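PDB 6F2P: paenibacillus xanthan lyase from Paenibacillus, which probably cleaves the polysaccharide xanthan by an eliminative lyase reaction, as a multidomain polysaccharide lyase of family 8 that binds calcium ions. Local coordinates for residues G369-V374 with S388-N393; E395-E400 with T447-S452; F422-W427 with H595-M600; G505-T510 with W603-M608. One frame throughout, in Å; residues are numbered along the deposited sequence.

Contact 1: residues G369-V374 with S388-N393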
loop_
_atom_site.group_PDB
_atom_site.type_symbol
_atom_site.label_atom_id
_atom_site.label_comp_id
_atom_site.label_asym_id
_atom_site.label_seq_id
_atom_site.Cartn_x
_atom_site.Cartn_y
_atom_site.Cartn_z
ATOM N N GLY A 369 3.120 -1.507 0.426
ATOM C CA GLY A 369 3.687 -2.690 -0.195
ATOM C C GLY A 369 3.401 -3.987 0.550
ATOM O O GLY A 369 3.588 -5.073 0.002
ATOM N N MET A 370 2.944 -3.883 1.795
ATOM C CA MET A 370 2.645 -5.072 2.578
ATOM C C MET A 370 1.366 -4.943 3.403
ATOM O O MET A 370 1.203 -5.632 4.414
ATOM C CB MET A 370 3.821 -5.412 3.488
ATOM C CG MET A 370 4.069 -4.380 4.556
ATOM S SD MET A 370 5.561 -4.762 5.473
ATOM C CE MET A 370 5.584 -3.431 6.656
ATOM N N ASP A 371 0.462 -4.071 2.968
ATOM C CA ASP A 371 -0.810 -3.858 3.661
ATOM C C ASP A 371 -0.666 -3.659 5.175
ATOM O O ASP A 371 -1.317 -4.351 5.959
ATOM C CB ASP A 371 -1.785 -5.003 3.367
ATOM C CG ASP A 371 -2.195 -5.065 1.895
ATOM O OD1 ASP A 371 -1.951 -4.078 1.152
ATOM O OD2 ASP A 371 -2.768 -6.107 1.490
ATOM N N ARG A 372 0.196 -2.727 5.573
ATOM C CA ARG A 372 0.400 -2.428 6.990
ATOM C C ARG A 372 0.417 -0.926 7.214
ATOM O O ARG A 372 0.660 -0.151 6.288
ATOM C CB ARG A 372 1.712 -3.028 7.501
ATOM C CG ARG A 372 1.771 -4.542 7.460
ATOM C CD ARG A 372 0.845 -5.159 8.497
ATOM N NE ARG A 372 1.104 -6.588 8.693
ATOM C CZ ARG A 372 0.452 -7.564 8.070
ATOM N NH1 ARG A 372 -0.514 -7.279 7.199
ATOM N NH2 ARG A 372 0.765 -8.830 8.319
ATOM N N ALA A 373 0.169 -0.517 8.450
ATOM C CA ALA A 373 0.208 0.897 8.804
ATOM C C ALA A 373 0.658 1.051 10.255
ATOM O O ALA A 373 0.388 0.185 11.100
ATOM C CB ALA A 373 -1.155 1.540 8.597
ATOM N N VAL A 374 1.355 2.148 10.536
ATOM C CA VAL A 374 1.790 2.442 11.894
ATOM C C VAL A 374 1.509 3.893 12.262
ATOM O O VAL A 374 1.842 4.817 11.509
ATOM C CB VAL A 374 3.291 2.149 12.095
ATOM C CG1 VAL A 374 3.729 2.558 13.485
ATOM C CG2 VAL A 374 3.572 0.683 11.879
ATOM N N SER A 388 -5.078 -8.359 1.453
ATOM C CA SER A 388 -5.810 -8.015 0.247
ATOM C C SER A 388 -5.593 -9.102 -0.781
ATOM O O SER A 388 -5.170 -10.204 -0.448
ATOM C CB SER A 388 -5.288 -6.695 -0.314
ATOM O OG SER A 388 -3.913 -6.803 -0.655
ATOM N N SER A 389 -5.859 -8.782 -2.038
ATOM C CA SER A 389 -5.563 -9.704 -3.118
ATOM C C SER A 389 -4.076 -9.662 -3.467
ATOM O O SER A 389 -3.625 -10.383 -4.359
ATOM C CB SER A 389 -6.391 -9.356 -4.346
ATOM O OG SER A 389 -6.050 -8.065 -4.812
ATOM N N ARG A 390 -3.322 -8.813 -2.771
ATOM C CA ARG A 390 -1.880 -8.713 -2.985
ATOM C C ARG A 390 -1.067 -9.343 -1.847
ATOM O O ARG A 390 0.074 -9.772 -2.044
ATOM C CB ARG A 390 -1.460 -7.256 -3.115
ATOM C CG ARG A 390 -2.144 -6.477 -4.203
ATOM C CD ARG A 390 -1.734 -5.017 -4.105
ATOM N NE ARG A 390 -2.063 -4.460 -2.795
ATOM C CZ ARG A 390 -3.222 -3.879 -2.491
ATOM N NH1 ARG A 390 -4.183 -3.765 -3.403
ATOM N NH2 ARG A 390 -3.416 -3.411 -1.267
ATOM N N ILE A 391 -1.664 -9.381 -0.659
ATOM C CA ILE A 391 -0.975 -9.797 0.548
ATOM C C ILE A 391 -1.791 -10.856 1.273
ATOM O O ILE A 391 -2.993 -10.672 1.490
ATOM C CB ILE A 391 -0.786 -8.603 1.491
ATOM C CG1 ILE A 391 0.175 -7.582 0.878
ATOM C CG2 ILE A 391 -0.298 -9.064 2.850
ATOM C CD1 ILE A 391 1.620 -8.012 0.890
ATOM N N GLY A 392 -1.134 -11.953 1.657
ATOM C CA GLY A 392 -1.800 -13.073 2.296
ATOM C C GLY A 392 -2.247 -12.812 3.724
ATOM O O GLY A 392 -1.640 -12.009 4.441
ATOM N N ASN A 393 -3.314 -13.495 4.139
ATOM C CA ASN A 393 -3.890 -13.283 5.462
ATOM C C ASN A 393 -2.888 -13.550 6.580
ATOM O O ASN A 393 -2.618 -12.677 7.400
ATOM C CB ASN A 393 -5.194 -14.081 5.659
ATOM C CG ASN A 393 -5.106 -15.523 5.152
ATOM O OD1 ASN A 393 -4.020 -16.051 4.895
ATOM N ND2 ASN A 393 -6.267 -16.167 5.017
HETATM O O HOH W 1 -0.102 -4.278 -0.729
HETATM O O HOH W 2 -1.738 -10.093 6.502
#
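Asp371 carries this contact with its carboxylate. Its CG lies anti to the carbonyl carbon (chi1 -65°), sending both oxygens into loop 388-393. Asp371 OD2 accepts from Ser388 OG at 2.5 Å, on the syn lone pair. Asp371 OD1 takes Arg390 NH2 at 2.9 Å in a salt bridge, also on the syn side. The carboxylate and guanidinium planes stand 88° apart, yet OD1 stays near the guanidinium plane. A water donates to OD1 and accepts from Arg390 NE, linking the two groups again. Arg390, bent at chi3, puts its head over Ser388 OG, and its NH1 goes on to Ser455 O. Ser388 OG sits in the crowded position between N and carbonyl carbon (chi1 61°) and, while donating to Asp371, accepts from Arg390 N at 3.0 Å. The Ile391 side chain runs alongside Asp371 in the opposite sense, CB and CG1 against OD2, and Ile391 CD1 reaches Met370 CA at 3.5 Å. An alanine in place of Asp371 would probably loosen the hold on the loop, since the salt bridge and Ser388 bond would go. The arrangement is an ST turn at Ser388 beside a G1 beta bulge in which Asp371 and Arg372 lie opposite Phe367 of strand 363-367.

Contact 2: residues E395-E400 with T447-S452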
loop_
_atom_site.group_PDB
_atom_site.type_symbol
_atom_site.label_atom_id
_atom_site.label_comp_id
_atom_site.label_asym_id
_atom_site.label_seq_id
_atom_site.Cartn_x
_atom_site.Cartn_y
_atom_site.Cartn_z
ATOM N N GLU A 395 0.720 -16.521 7.425
ATOM C CA GLU A 395 1.471 -17.671 6.965
ATOM C C GLU A 395 1.512 -18.770 8.006
ATOM O O GLU A 395 1.854 -18.540 9.169
ATOM C CB GLU A 395 2.891 -17.297 6.573
ATOM C CG GLU A 395 3.627 -18.477 5.983
ATOM C CD GLU A 395 5.070 -18.188 5.675
ATOM O OE1 GLU A 395 5.466 -18.410 4.513
ATOM O OE2 GLU A 395 5.805 -17.758 6.590
ATOM N N SER A 396 1.156 -19.974 7.583
ATOM C CA SER A 396 1.356 -21.143 8.415
ATOM C C SER A 396 1.958 -22.249 7.564
ATOM O O SER A 396 1.309 -22.774 6.649
ATOM C CB SER A 396 0.041 -21.595 9.038
ATOM O OG SER A 396 0.255 -22.737 9.851
ATOM N N ILE A 397 3.217 -22.571 7.836
ATOM C CA ILE A 397 3.854 -23.734 7.225
ATOM C C ILE A 397 4.609 -24.503 8.291
ATOM O O ILE A 397 4.897 -23.958 9.361
ATOM C CB ILE A 397 4.828 -23.341 6.117
ATOM C CG1 ILE A 397 5.914 -22.418 6.669
ATOM C CG2 ILE A 397 4.083 -22.689 4.973
ATOM C CD1 ILE A 397 6.788 -21.815 5.597
ATOM N N ASN A 398 4.919 -25.766 7.997
ATOM C CA ASN A 398 5.660 -26.633 8.915
ATOM C C ASN A 398 5.137 -26.603 10.331
ATOM O O ASN A 398 5.931 -26.634 11.271
ATOM C CB ASN A 398 7.147 -26.268 8.957
ATOM C CG ASN A 398 7.717 -25.995 7.588
ATOM O OD1 ASN A 398 7.416 -26.704 6.622
ATOM N ND2 ASN A 398 8.534 -24.944 7.488
ATOM N N ALA A 399 3.816 -26.528 10.479
ATOM C CA ALA A 399 3.170 -26.603 11.788
ATOM C C ALA A 399 3.576 -25.443 12.666
ATOM O O ALA A 399 3.653 -25.578 13.894
ATOM C CB ALA A 399 3.496 -27.923 12.483
ATOM N N GLU A 400 3.846 -24.309 12.027
ATOM C CA GLU A 400 4.116 -23.066 12.737
ATOM C C GLU A 400 2.963 -22.086 12.540
ATOM O O GLU A 400 2.289 -22.106 11.500
ATOM C CB GLU A 400 5.423 -22.438 12.260
ATOM C CG GLU A 400 6.650 -23.288 12.512
ATOM C CD GLU A 400 7.937 -22.487 12.429
ATOM O OE1 GLU A 400 8.472 -22.321 11.312
ATOM O OE2 GLU A 400 8.410 -22.019 13.489
ATOM N N THR A 447 -8.534 -20.558 6.309
ATOM C CA THR A 447 -7.483 -21.120 5.477
ATOM C C THR A 447 -6.240 -20.225 5.447
ATOM O O THR A 447 -6.331 -19.022 5.181
ATOM C CB THR A 447 -8.011 -21.329 4.055
ATOM O OG1 THR A 447 -9.123 -22.231 4.108
ATOM C CG2 THR A 447 -6.933 -21.890 3.139
ATOM N N ALA A 448 -5.089 -20.824 5.733
ATOM C CA ALA A 448 -3.827 -20.108 5.765
ATOM C C ALA A 448 -3.264 -19.827 4.376
ATOM O O ALA A 448 -3.706 -20.396 3.380
ATOM C CB ALA A 448 -2.817 -20.887 6.566
ATOM N N ASN A 449 -2.274 -18.945 4.333
ATOM C CA ASN A 449 -1.496 -18.703 3.130
ATOM C C ASN A 449 -2.332 -18.285 1.928
ATOM O O ASN A 449 -2.053 -18.699 0.804
ATOM C CB ASN A 449 -0.662 -19.935 2.775
ATOM C CG ASN A 449 -0.015 -20.573 3.990
ATOM O OD1 ASN A 449 0.521 -19.886 4.855
ATOM N ND2 ASN A 449 -0.070 -21.898 4.060
ATOM N N SER A 450 -3.347 -17.460 2.174
ATOM C CA SER A 450 -4.299 -17.089 1.135
ATOM C C SER A 450 -4.520 -15.587 1.035
ATOM O O SER A 450 -4.501 -14.880 2.044
ATOM C CB SER A 450 -5.642 -17.747 1.425
ATOM O OG SER A 450 -5.489 -19.135 1.643
ATOM N N ARG A 451 -4.759 -15.106 -0.181
ATOM C CA ARG A 451 -5.104 -13.706 -0.390
ATOM C C ARG A 451 -6.605 -13.601 -0.627
ATOM O O ARG A 451 -7.233 -14.566 -1.072
ATOM C CB ARG A 451 -4.325 -13.135 -1.574
ATOM C CG ARG A 451 -2.864 -13.500 -1.509
ATOM C CD ARG A 451 -1.994 -12.729 -2.485
ATOM N NE ARG A 451 -2.292 -12.995 -3.892
ATOM C CZ ARG A 451 -2.151 -14.174 -4.491
ATOM N NH1 ARG A 451 -1.735 -15.233 -3.809
ATOM N NH2 ARG A 451 -2.443 -14.297 -5.780
ATOM N N SER A 452 -7.182 -12.444 -0.311
ATOM C CA SER A 452 -8.619 -12.234 -0.491
ATOM C C SER A 452 -8.896 -11.960 -1.957
ATOM O O SER A 452 -7.971 -11.856 -2.768
ATOM C CB SER A 452 -9.128 -11.061 0.356
ATOM O OG SER A 452 -8.754 -9.803 -0.194
#
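The side-chain amide of Asn449 pairs with the backbone of Ser396 through two hydrogen bonds. Ser396 N donates to Asn449 OD1 at 2.8 Å, in the carbonyl plane and on a lone pair. Asn449 ND2 returns a bond to Ser396 O at 3.1 Å. Here Ser396 O lies in the amide plane, but the donor stands 35° above the plane of the backbone carbonyl. This is a loop-to-loop contact of the super-sandwich domain, in which one side-chain amide meets both the N-H and the C=O of a single residue. CG of Asn449 lies anti to the carbonyl carbon (chi1 -42°), and this turns the amide to Ser396. An alanine at Asn449 would probably weaken the link between the loops, because both of these bonds would be lost. Ser396 OG, anti to the backbone N, donates within its own loop to Glu400 O at 2.7 Å. That bond spans the type I' turn from Ile397 to Glu400. Within the other loop, Ser450 OG donates to Ala448 O. Glu395 is extended, and its carboxylate leaves the contact to meet His220, Tyr225 and Arg283. Glu395 CG still passes Asn449 OD1 at 3.6 Å, with the carboxylate and amide planes 82° apart. The packing beyond the amide is slight and includes Ser396 CB against Ala448 CB at 3.8 Å.

Contact 3: residues F422-W427 with H595-M600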
loop_
_atom_site.group_PDB
_atom_site.type_symbol
_atom_site.label_atom_id
_atom_site.label_comp_id
_atom_site.label_asym_id
_atom_site.label_seq_id
_atom_site.Cartn_x
_atom_site.Cartn_y
_atom_site.Cartn_z
ATOM N N PHE A 422 2.495 -8.007 24.677
ATOM C CA PHE A 422 2.422 -9.012 23.622
ATOM C C PHE A 422 3.483 -10.088 23.760
ATOM O O PHE A 422 3.533 -11.023 22.957
ATOM C CB PHE A 422 2.483 -8.355 22.241
ATOM C CG PHE A 422 1.367 -7.386 21.997
ATOM C CD1 PHE A 422 0.064 -7.835 21.863
ATOM C CD2 PHE A 422 1.609 -6.029 21.933
ATOM C CE1 PHE A 422 -0.972 -6.951 21.661
ATOM C CE2 PHE A 422 0.576 -5.142 21.723
ATOM C CZ PHE A 422 -0.716 -5.605 21.585
ATOM N N ASN A 423 4.339 -9.945 24.767
ATOM C CA ASN A 423 5.216 -11.035 25.179
ATOM C C ASN A 423 4.708 -11.608 26.507
ATOM O O ASN A 423 3.520 -11.474 26.810
ATOM C CB ASN A 423 6.692 -10.606 25.229
ATOM C CG ASN A 423 6.902 -9.276 25.922
ATOM O OD1 ASN A 423 7.066 -9.221 27.140
ATOM N ND2 ASN A 423 6.916 -8.190 25.142
ATOM N N ASP A 424 5.573 -12.253 27.284
ATOM C CA ASP A 424 5.141 -12.824 28.559
ATOM C C ASP A 424 3.991 -13.818 28.312
ATOM O O ASP A 424 3.050 -13.927 29.100
ATOM C CB ASP A 424 4.756 -11.688 29.518
ATOM C CG ASP A 424 4.280 -12.174 30.873
ATOM O OD1 ASP A 424 4.852 -13.155 31.413
ATOM O OD2 ASP A 424 3.311 -11.560 31.386
ATOM N N HIS A 425 4.081 -14.517 27.181
ATOM C CA HIS A 425 3.128 -15.558 26.790
ATOM C C HIS A 425 1.754 -15.064 26.368
ATOM O O HIS A 425 0.783 -15.818 26.445
ATOM C CB HIS A 425 2.986 -16.628 27.874
ATOM C CG HIS A 425 4.295 -17.179 28.334
ATOM N ND1 HIS A 425 5.165 -17.832 27.488
ATOM C CD2 HIS A 425 4.904 -17.140 29.545
ATOM C CE1 HIS A 425 6.248 -18.184 28.158
ATOM N NE2 HIS A 425 6.111 -17.777 29.408
ATOM N N PHE A 426 1.676 -13.815 25.912
ATOM C CA PHE A 426 0.455 -13.307 25.288
ATOM C C PHE A 426 -0.135 -14.302 24.266
ATOM O O PHE A 426 -1.302 -14.696 24.369
ATOM C CB PHE A 426 0.701 -11.943 24.618
ATOM C CG PHE A 426 -0.406 -11.520 23.689
ATOM C CD1 PHE A 426 -1.500 -10.822 24.176
ATOM C CD2 PHE A 426 -0.368 -11.847 22.336
ATOM C CE1 PHE A 426 -2.525 -10.458 23.344
ATOM C CE2 PHE A 426 -1.393 -11.481 21.495
ATOM C CZ PHE A 426 -2.474 -10.777 22.000
ATOM N N TRP A 427 0.681 -14.718 23.301
ATOM C CA TRP A 427 0.201 -15.528 22.180
ATOM C C TRP A 427 -0.239 -16.947 22.521
ATOM O O TRP A 427 -1.016 -17.545 21.776
ATOM C CB TRP A 427 1.245 -15.579 21.061
ATOM C CG TRP A 427 1.323 -14.310 20.264
ATOM C CD1 TRP A 427 2.342 -13.402 20.268
ATOM C CD2 TRP A 427 0.334 -13.799 19.365
ATOM N NE1 TRP A 427 2.057 -12.365 19.412
ATOM C CE2 TRP A 427 0.829 -12.582 18.848
ATOM C CE3 TRP A 427 -0.920 -14.254 18.940
ATOM C CZ2 TRP A 427 0.115 -11.815 17.929
ATOM C CZ3 TRP A 427 -1.627 -13.490 18.030
ATOM C CH2 TRP A 427 -1.105 -12.282 17.532
ATOM N N HIS A 595 0.718 -22.315 30.515
ATOM C CA HIS A 595 0.825 -20.957 31.037
ATOM C C HIS A 595 -0.568 -20.402 31.248
ATOM O O HIS A 595 -1.492 -20.716 30.487
ATOM C CB HIS A 595 1.548 -20.054 30.043
ATOM C CG HIS A 595 2.927 -20.512 29.708
ATOM N ND1 HIS A 595 3.982 -20.389 30.582
ATOM C CD2 HIS A 595 3.421 -21.103 28.592
ATOM C CE1 HIS A 595 5.074 -20.882 30.019
ATOM N NE2 HIS A 595 4.757 -21.320 28.812
ATOM N N THR A 596 -0.722 -19.565 32.267
ATOM C CA THR A 596 -2.018 -18.974 32.539
ATOM C C THR A 596 -1.915 -17.463 32.620
ATOM O O THR A 596 -1.157 -16.923 33.431
ATOM C CB THR A 596 -2.659 -19.522 33.825
ATOM O OG1 THR A 596 -2.794 -20.947 33.729
ATOM C CG2 THR A 596 -4.032 -18.911 34.012
ATOM N N ARG A 597 -2.679 -16.787 31.769
ATOM C CA ARG A 597 -2.689 -15.329 31.735
ATOM C C ARG A 597 -4.112 -14.779 31.769
ATOM O O ARG A 597 -5.063 -15.464 31.371
ATOM C CB ARG A 597 -1.949 -14.838 30.495
ATOM C CG ARG A 597 -0.472 -15.143 30.526
ATOM C CD ARG A 597 0.146 -14.461 31.725
ATOM N NE ARG A 597 1.597 -14.571 31.739
ATOM C CZ ARG A 597 2.275 -15.453 32.465
ATOM N NH1 ARG A 597 1.626 -16.312 33.248
ATOM N NH2 ARG A 597 3.604 -15.470 32.411
ATOM N N ASN A 598 -4.254 -13.545 32.247
ATOM C CA ASN A 598 -5.568 -12.909 32.395
ATOM C C ASN A 598 -5.875 -11.903 31.298
ATOM O O ASN A 598 -4.999 -11.147 30.879
ATOM C CB ASN A 598 -5.675 -12.229 33.756
ATOM C CG ASN A 598 -5.372 -13.175 34.900
ATOM O OD1 ASN A 598 -5.897 -14.295 34.951
ATOM N ND2 ASN A 598 -4.501 -12.742 35.817
ATOM N N PHE A 599 -7.122 -11.893 30.838
ATOM C CA PHE A 599 -7.510 -11.048 29.711
ATOM C C PHE A 599 -8.830 -10.309 29.922
ATOM O O PHE A 599 -9.770 -10.840 30.519
ATOM C CB PHE A 599 -7.615 -11.875 28.426
ATOM C CG PHE A 599 -6.298 -12.363 27.899
ATOM C CD1 PHE A 599 -5.735 -13.542 28.372
ATOM C CD2 PHE A 599 -5.629 -11.654 26.911
ATOM C CE1 PHE A 599 -4.513 -13.999 27.875
ATOM C CE2 PHE A 599 -4.410 -12.104 26.407
ATOM C CZ PHE A 599 -3.852 -13.278 26.892
ATOM N N MET A 600 -8.887 -9.080 29.414
ATOM C CA MET A 600 -10.129 -8.324 29.309
ATOM C C MET A 600 -10.527 -8.234 27.847
ATOM O O MET A 600 -9.834 -7.613 27.045
ATOM C CB MET A 600 -9.961 -6.911 29.865
ATOM C CG MET A 600 -11.159 -6.010 29.576
ATOM S SD MET A 600 -12.690 -6.660 30.299
ATOM C CE MET A 600 -12.297 -6.497 32.041
#
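Arg597 holds Asp424 through NE and NH2, one bond to the backbone carbonyl and one to the carboxylate. Arg597 NH2 forms a salt bridge to Asp424 OD1 at 2.8 Å, from above the carboxylate plane. Arg597 NE donates to the backbone Asp424 O at 3.1 Å, in the plane of that carbonyl but 29° out of the guanidinium plane. Arg597 NH1 turns back to Thr596 O in its own strand at 2.9 Å. All three nitrogens have acceptors, which should fix the rotation of the guanidinium. A bend at chi2 (-60°) helps bring it there. His425 lies flat on His595 in a face-to-face stack, centroids 3.6 Å apart and planes at 15°. Its ND1 bonds Trp580 NE1, so ND1 probably accepts. Arg597 NH2 lies at the edge of the His425 ring, which would probably disfavour a charge on it. In the turn itself, Phe426 N donates to Asn423 O, closing a type I' turn. Asn423 O also takes Lys516 NZ. Phe426 CD1 approaches Phe599 CE2 at 3.9 Å, in the plane of the Phe599 ring. The turn leads into helix 426-429 and packs on the start of strand 595-607, which runs between strands 508-516 and 566-578.

Contact 4: residues G505-T510 with W603-M608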
loop_
_atom_site.group_PDB
_atom_site.type_symbol
_atom_site.label_atom_id
_atom_site.label_comp_id
_atom_site.label_asym_id
_atom_site.label_seq_id
_atom_site.Cartn_x
_atom_site.Cartn_y
_atom_site.Cartn_z
ATOM N N GLY A 505 -24.231 -18.505 8.560
ATOM C CA GLY A 505 -24.999 -19.077 9.653
ATOM C C GLY A 505 -24.310 -19.069 11.008
ATOM O O GLY A 505 -24.648 -19.863 11.892
ATOM N N ILE A 506 -23.350 -18.169 11.187
ATOM C CA ILE A 506 -22.648 -18.072 12.460
ATOM C C ILE A 506 -22.617 -16.634 12.947
ATOM O O ILE A 506 -22.392 -15.710 12.160
ATOM C CB ILE A 506 -21.208 -18.596 12.333
ATOM C CG1 ILE A 506 -21.214 -20.066 11.929
ATOM C CG2 ILE A 506 -20.437 -18.402 13.625
ATOM C CD1 ILE A 506 -19.890 -20.523 11.423
ATOM N N ALA A 507 -22.854 -16.453 14.246
ATOM C CA ALA A 507 -22.789 -15.137 14.873
ATOM C C ALA A 507 -21.496 -14.411 14.496
ATOM O O ALA A 507 -20.397 -14.959 14.623
ATOM C CB ALA A 507 -22.898 -15.267 16.376
ATOM N N THR A 508 -21.638 -13.178 14.031
ATOM C CA THR A 508 -20.507 -12.406 13.548
ATOM C C THR A 508 -20.060 -11.393 14.608
ATOM O O THR A 508 -20.884 -10.745 15.253
ATOM C CB THR A 508 -20.864 -11.725 12.217
ATOM O OG1 THR A 508 -21.254 -12.733 11.274
ATOM C CG2 THR A 508 -19.681 -10.943 11.652
ATOM N N GLU A 509 -18.752 -11.271 14.802
ATOM C CA GLU A 509 -18.229 -10.441 15.883
ATOM C C GLU A 509 -17.168 -9.455 15.408
ATOM O O GLU A 509 -16.432 -9.721 14.456
ATOM C CB GLU A 509 -17.627 -11.318 16.983
ATOM C CG GLU A 509 -18.589 -12.313 17.598
ATOM C CD GLU A 509 -17.938 -13.189 18.651
ATOM O OE1 GLU A 509 -18.674 -13.729 19.509
ATOM O OE2 GLU A 509 -16.699 -13.340 18.626
ATOM N N THR A 510 -17.098 -8.313 16.082
ATOM C CA THR A 510 -16.007 -7.367 15.873
ATOM C C THR A 510 -15.337 -7.100 17.211
ATOM O O THR A 510 -15.994 -6.670 18.162
ATOM C CB THR A 510 -16.504 -6.046 15.272
ATOM O OG1 THR A 510 -16.806 -6.245 13.882
ATOM C CG2 THR A 510 -15.441 -4.947 15.422
ATOM N N TRP A 603 -16.156 -6.743 22.880
ATOM C CA TRP A 603 -16.525 -6.906 21.473
ATOM C C TRP A 603 -17.982 -6.589 21.107
ATOM O O TRP A 603 -18.827 -6.376 21.971
ATOM C CB TRP A 603 -16.137 -8.298 20.968
ATOM C CG TRP A 603 -16.997 -9.439 21.461
ATOM C CD1 TRP A 603 -17.963 -10.098 20.756
ATOM C CD2 TRP A 603 -16.938 -10.074 22.747
ATOM N NE1 TRP A 603 -18.517 -11.093 21.526
ATOM C CE2 TRP A 603 -17.905 -11.098 22.752
ATOM C CE3 TRP A 603 -16.163 -9.874 23.897
ATOM C CZ2 TRP A 603 -18.118 -11.918 23.861
ATOM C CZ3 TRP A 603 -16.384 -10.686 24.999
ATOM C CH2 TRP A 603 -17.350 -11.698 24.969
ATOM N N PHE A 604 -18.245 -6.535 19.805
ATOM C CA PHE A 604 -19.589 -6.351 19.281
ATOM C C PHE A 604 -20.103 -7.665 18.728
ATOM O O PHE A 604 -19.348 -8.443 18.128
ATOM C CB PHE A 604 -19.603 -5.337 18.133
ATOM C CG PHE A 604 -19.108 -3.967 18.506
ATOM C CD1 PHE A 604 -19.764 -3.210 19.462
ATOM C CD2 PHE A 604 -18.011 -3.417 17.861
ATOM C CE1 PHE A 604 -19.315 -1.940 19.788
ATOM C CE2 PHE A 604 -17.560 -2.137 18.180
ATOM C CZ PHE A 604 -18.211 -1.403 19.146
ATOM N N ASP A 605 -21.397 -7.904 18.902
ATOM C CA ASP A 605 -22.031 -9.060 18.299
ATOM C C ASP A 605 -23.043 -8.585 17.280
ATOM O O ASP A 605 -24.091 -8.062 17.644
ATOM C CB ASP A 605 -22.713 -9.917 19.368
ATOM C CG ASP A 605 -23.265 -11.233 18.816
ATOM O OD1 ASP A 605 -23.574 -11.334 17.597
ATOM O OD2 ASP A 605 -23.396 -12.178 19.620
ATOM N N HIS A 606 -22.729 -8.787 16.004
ATOM C CA HIS A 606 -23.617 -8.403 14.908
ATOM C C HIS A 606 -24.679 -9.453 14.622
ATOM O O HIS A 606 -25.478 -9.295 13.694
ATOM C CB HIS A 606 -22.811 -8.144 13.634
ATOM C CG HIS A 606 -21.639 -7.240 13.840
ATOM N ND1 HIS A 606 -21.764 -5.872 13.956
ATOM C CD2 HIS A 606 -20.316 -7.509 13.964
ATOM C CE1 HIS A 606 -20.568 -5.337 14.139
ATOM N NE2 HIS A 606 -19.675 -6.311 14.151
ATOM N N GLY A 607 -24.676 -10.530 15.406
ATOM C CA GLY A 607 -25.622 -11.616 15.219
ATOM C C GLY A 607 -25.320 -12.520 14.034
ATOM O O GLY A 607 -24.288 -12.397 13.378
ATOM N N MET A 608 -26.233 -13.442 13.763
ATOM C CA MET A 608 -26.077 -14.361 12.653
ATOM C C MET A 608 -26.512 -13.720 11.362
ATOM O O MET A 608 -27.369 -12.836 11.358
ATOM C CB MET A 608 -26.917 -15.610 12.878
ATOM C CG MET A 608 -26.167 -16.734 13.567
ATOM S SD MET A 608 -27.248 -18.148 13.728
ATOM C CE MET A 608 -27.957 -18.178 12.074
HETATM O O HOH W 3 -21.010 -12.940 20.627
#
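The His606 ring meets Thr510 at its edge, where His606 NE2 and Thr510 OG1 share a hydrogen bond of 2.9 Å. Either atom could be the donor, and OG1 also bonds Thr439 OG1. The Trp603 ring has a water in its plane at the edge, and Trp603 NE1 donates to the water oxygen at 3.2 Å. The same water donates to Glu509 OE1 and to Asp605 OD2, so it bridges two carboxylates, each of which also has a basic partner: Arg434 for Glu509, Lys570 for Asp605. Arg434 also makes a cation-pi contact with Trp603. Glu509 and Trp603 run side by side, their flat ends 50° apart. Phe604 presents its ring edge to Thr510 CB, and Phe604 CD2 lies 3.9 Å from Thr510 CG2. The residues of the two segments sit on two neighbouring antiparallel strands, 508-516 and 595-607, of a five-stranded sheet in the super-sandwich domain. Thr510 and Phe604 form a hydrogen-bonded pair, with Phe604 N to Thr510 O at 2.8 Å and 172°. Glu509 and Asp605 form the next, non-hydrogen-bonded pair. His606 N then donates to Thr508 O nearly along the C=O axis. Asp605 also makes an Asx turn, Asp605 OD1 accepting from Gly607 N at 2.6 Å on its anti lone pair. Met608 CG packs against Ala507 N at 3.4 Å.

In the fold
All four contacts lie in the super-sandwich range of the family 8 lyase. Contact 1 closes before the others open. Contacts 1 and 2 have centres 14 Å apart and touch: Asn393 N probably bonds Ser450 O, and Asn393 ND2 bonds Thr447 O. Contact 1 joins the loop after strand 380-385 to the start of strand 372-377; contact 2 joins the same loop to the loop before strand 457-462. Contacts 3 and 4 use strand 595-607, so their centres are about 24 Å apart, at opposite ends of one strand of the five-stranded sheet. Contact 3 crosses contacts 2 and 4 in sequence. Contacts 1 and 2 form one touching group and contacts 3 and 4 share a strand; the two groups do not touch.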